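Local coordinates for cortical-lytic enzyme (Bacillus cereus, PDB 4S3J), which hydrolyses partially degraded spore-cortex peptidoglycan during germination as an N-acetylglucosaminidase, recognising the muramic acid delta-lactam residues specific to spore peptidoglycan, at residues V343-V349 with V382-D386. Numbering follows the deposited sequence.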
ATOM      1  N   VAL A 343       9.366   7.956   7.327  1.00 14.65           N
ATOM      2  CA  VAL A 343      10.321   8.038   6.237  1.00 12.75           C
ATOM      3  C   VAL A 343       9.836   7.295   4.999  1.00  9.64           C
ATOM      4  O   VAL A 343       9.252   6.206   5.074  1.00 12.89           O
ATOM      5  CB  VAL A 343      11.703   7.457   6.655  1.00 12.10           C
ATOM      6  CG1 VAL A 343      12.372   8.358   7.683  1.00 15.82           C
ATOM      7  CG2 VAL A 343      11.563   6.044   7.192  1.00 14.06           C
ATOM      8  N   SER A 344      10.151   7.863   3.841  1.00 11.09           N
ATOM      9  CA  SER A 344       9.991   7.155   2.580  1.00 12.91           C
ATOM     10  C   SER A 344      11.056   6.054   2.448  1.00 10.21           C
ATOM     11  O   SER A 344      12.030   6.041   3.193  1.00 11.34           O
ATOM     12  CB  SER A 344      10.101   8.128   1.423  1.00 12.77           C
ATOM     13  OG  SER A 344      11.442   8.557   1.287  1.00 12.57           O
ATOM     14  N   SER A 345      10.890   5.174   1.467  1.00 11.26           N
ATOM     15  CA  SER A 345      11.863   4.103   1.227  1.00 11.04           C
ATOM     16  C   SER A 345      13.204   4.727   0.869  1.00 12.88           C
ATOM     17  O   SER A 345      14.261   4.291   1.356  1.00 12.05           O
ATOM     18  CB  SER A 345      11.324   3.183   0.120  1.00 11.93           C
ATOM     19  OG  SER A 345      12.159   2.045  -0.105  1.00 14.24           O
ATOM     20  N   VAL A 346      13.159   5.754   0.020  1.00 11.19           N
ATOM     21  CA  VAL A 346      14.386   6.439  -0.417  1.00 11.45           C
ATOM     22  C   VAL A 346      15.056   7.121   0.771  1.00 10.37           C
ATOM     23  O   VAL A 346      16.286   7.060   0.922  1.00 11.72           O
ATOM     24  CB  VAL A 346      14.060   7.445  -1.543  1.00 10.07           C
ATOM     25  CG1 VAL A 346      15.235   8.341  -1.857  1.00 14.67           C
ATOM     26  CG2 VAL A 346      13.581   6.697  -2.796  1.00 14.18           C
ATOM     27  N   ALA A 347      14.263   7.743   1.649  1.00 10.46           N
ATOM     28  CA  ALA A 347      14.837   8.446   2.802  1.00 10.48           C
ATOM     29  C   ALA A 347      15.444   7.485   3.809  1.00  8.39           C
ATOM     30  O   ALA A 347      16.446   7.790   4.466  1.00 11.32           O
ATOM     31  CB  ALA A 347      13.764   9.316   3.479  1.00 14.09           C
ATOM     32  N   ALA A 348      14.829   6.318   3.950  1.00 10.28           N
ATOM     33  CA  ALA A 348      15.337   5.293   4.850  1.00 10.42           C
ATOM     34  C   ALA A 348      16.723   4.849   4.383  1.00  9.71           C
ATOM     35  O   ALA A 348      17.671   4.800   5.162  1.00  9.92           O
ATOM     36  CB  ALA A 348      14.377   4.106   4.915  1.00 11.40           C
ATOM     37  N   VAL A 349      16.846   4.542   3.095  1.00  9.66           N
ATOM     38  CA  VAL A 349      18.153   4.143   2.556  1.00  8.90           C
ATOM     39  C   VAL A 349      19.145   5.283   2.768  1.00 12.41           C
ATOM     40  O   VAL A 349      20.310   5.059   3.097  1.00 11.02           O
ATOM     41  CB  VAL A 349      18.066   3.781   1.077  1.00 10.81           C
ATOM     42  CG1 VAL A 349      19.464   3.468   0.501  1.00 14.17           C
ATOM     43  CG2 VAL A 349      17.149   2.591   0.898  1.00 12.81           C
ATOM     44  N   VAL A 382      15.268   1.813  12.549  1.00 10.16           N
ATOM     45  CA  VAL A 382      14.423   2.085  11.409  1.00 11.64           C
ATOM     46  C   VAL A 382      13.841   0.810  10.834  1.00 10.54           C
ATOM     47  O   VAL A 382      14.578  -0.139  10.583  1.00 10.86           O
ATOM     48  CB  VAL A 382      15.213   2.807  10.301  1.00 10.38           C
ATOM     49  CG1 VAL A 382      14.320   3.095   9.117  1.00 10.94           C
ATOM     50  CG2 VAL A 382      15.856   4.083  10.826  1.00 13.97           C
ATOM     51  N   TRP A 383      12.518   0.783  10.640  1.00  9.70           N
ATOM     52  CA  TRP A 383      11.831  -0.284   9.897  1.00 11.36           C
ATOM     53  C   TRP A 383      11.143   0.386   8.711  1.00 11.62           C
ATOM     54  O   TRP A 383      10.592   1.467   8.874  1.00 11.18           O
ATOM     55  CB  TRP A 383      10.815  -1.024  10.777  1.00 12.03           C
ATOM     56  CG  TRP A 383      11.470  -1.883  11.800  1.00 14.84           C
ATOM     57  CD1 TRP A 383      11.943  -1.497  13.021  1.00 15.42           C
ATOM     58  CD2 TRP A 383      11.755  -3.280  11.680  1.00 11.44           C
ATOM     59  NE1 TRP A 383      12.503  -2.571  13.674  1.00 14.62           N
ATOM     60  CE2 TRP A 383      12.390  -3.683  12.883  1.00 11.93           C
ATOM     61  CE3 TRP A 383      11.525  -4.234  10.682  1.00 14.54           C
ATOM     62  CZ2 TRP A 383      12.838  -4.990  13.085  1.00 12.81           C
ATOM     63  CZ3 TRP A 383      11.937  -5.533  10.904  1.00 16.22           C
ATOM     64  CH2 TRP A 383      12.583  -5.900  12.092  1.00 16.47           C
ATOM     65  N   PHE A 384      11.216  -0.214   7.524  1.00 11.45           N
ATOM     66  CA  PHE A 384      10.663   0.454   6.354  1.00  9.44           C
ATOM     67  C   PHE A 384      10.217  -0.559   5.296  1.00 10.94           C
ATOM     68  O   PHE A 384      10.033  -1.736   5.619  1.00 12.83           O
ATOM     69  CB  PHE A 384      11.670   1.509   5.819  1.00  9.00           C
ATOM     70  CG  PHE A 384      12.918   0.967   5.203  1.00  9.13           C
ATOM     71  CD1 PHE A 384      13.946   0.426   5.986  1.00 10.95           C
ATOM     72  CD2 PHE A 384      13.101   1.068   3.835  1.00 10.61           C
ATOM     73  CE1 PHE A 384      15.114  -0.075   5.370  1.00 13.02           C
ATOM     74  CE2 PHE A 384      14.258   0.558   3.222  1.00 10.66           C
ATOM     75  CZ  PHE A 384      15.272   0.028   3.993  1.00 10.32           C
ATOM     76  N   GLU A 385       9.966  -0.089   4.076  1.00 11.12           N
ATOM     77  CA  GLU A 385       9.491  -0.939   2.991  1.00 10.37           C
ATOM     78  C   GLU A 385      10.488  -0.883   1.848  1.00 10.46           C
ATOM     79  O   GLU A 385      10.991   0.202   1.527  1.00 11.69           O
ATOM     80  CB  GLU A 385       8.128  -0.479   2.497  1.00 14.97           C
ATOM     81  CG  GLU A 385       7.008  -0.483   3.537  1.00 15.46           C
ATOM     82  CD  GLU A 385       6.574  -1.893   3.916  1.00 16.01           C
ATOM     83  OE1 GLU A 385       6.658  -2.810   3.058  1.00 20.35           O
ATOM     84  OE2 GLU A 385       6.179  -2.089   5.081  1.00 17.59           O
ATOM     85  N   ASP A 386      10.770  -2.025   1.207  1.00 11.06           N
ATOM     86  CA  ASP A 386      11.608  -2.010   0.007  1.00 10.71           C
ATOM     87  C   ASP A 386      11.129  -3.054  -1.000  1.00 11.47           C
ATOM     88  O   ASP A 386      10.086  -3.689  -0.803  1.00 10.95           O
ATOM     89  CB  ASP A 386      13.112  -2.205   0.324  1.00 11.37           C
ATOM     90  CG  ASP A 386      13.490  -3.624   0.770  1.00 18.22           C
ATOM     91  OD1 ASP A 386      12.676  -4.568   0.695  1.00 18.99           O
ATOM     92  OD2 ASP A 386      14.672  -3.795   1.181  1.00 16.28           O
TER
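A348 CB sits over one face of the F384 ring, where the first turn of helix 345-354 packs against the end of strand 379-383 in the glycosyl hydrolase family 18 domain, a TIM barrel. Both elements lie in the stretch between barrel strand 318-330 and helix 387-400, which includes the antiparallel hairpin of strands 367-373 and 379-383. A348 CB makes a CH-pi contact, 3.6 Å from the centroid of the F384 ring and 21° off the normal, displaced toward the CG-CD2 side of the ring. F384 CG lies between its own backbone N and carbonyl carbon (chi1 69°), a setting that turns the ring toward the helix and lays its face beneath A348. V349 CG2 approaches F384 CE2 obliquely at 4.2 Å, while S345 OG stands at the ring edge beside CD2. Beyond the ring, V382 CG1 meets A348 CB at 4.3 Å and, more loosely, V343 CG2, so the two valines extend the apolar contact away from the serine. P368 and F370 of the neighbouring hairpin strand also touch F384.

The polar link lies at the helix start. With OG anti to the backbone N, the S345 hydroxyl reaches across to the chain beyond the strand and donates to the backbone carbonyl of the buried E385. E385 itself carries its carboxylate away from the helix, to N323 and S389, and D386, the N-cap of helix 387-400, pairs with R388. S344 is the N-cap of helix 345-354, its OG accepting from A347 N at 3.0 Å. One hydrogen bond joins the segments: S345 OG to E385 O, 2.7 Å, in the carbonyl plane with a C=O...OG angle of 157°.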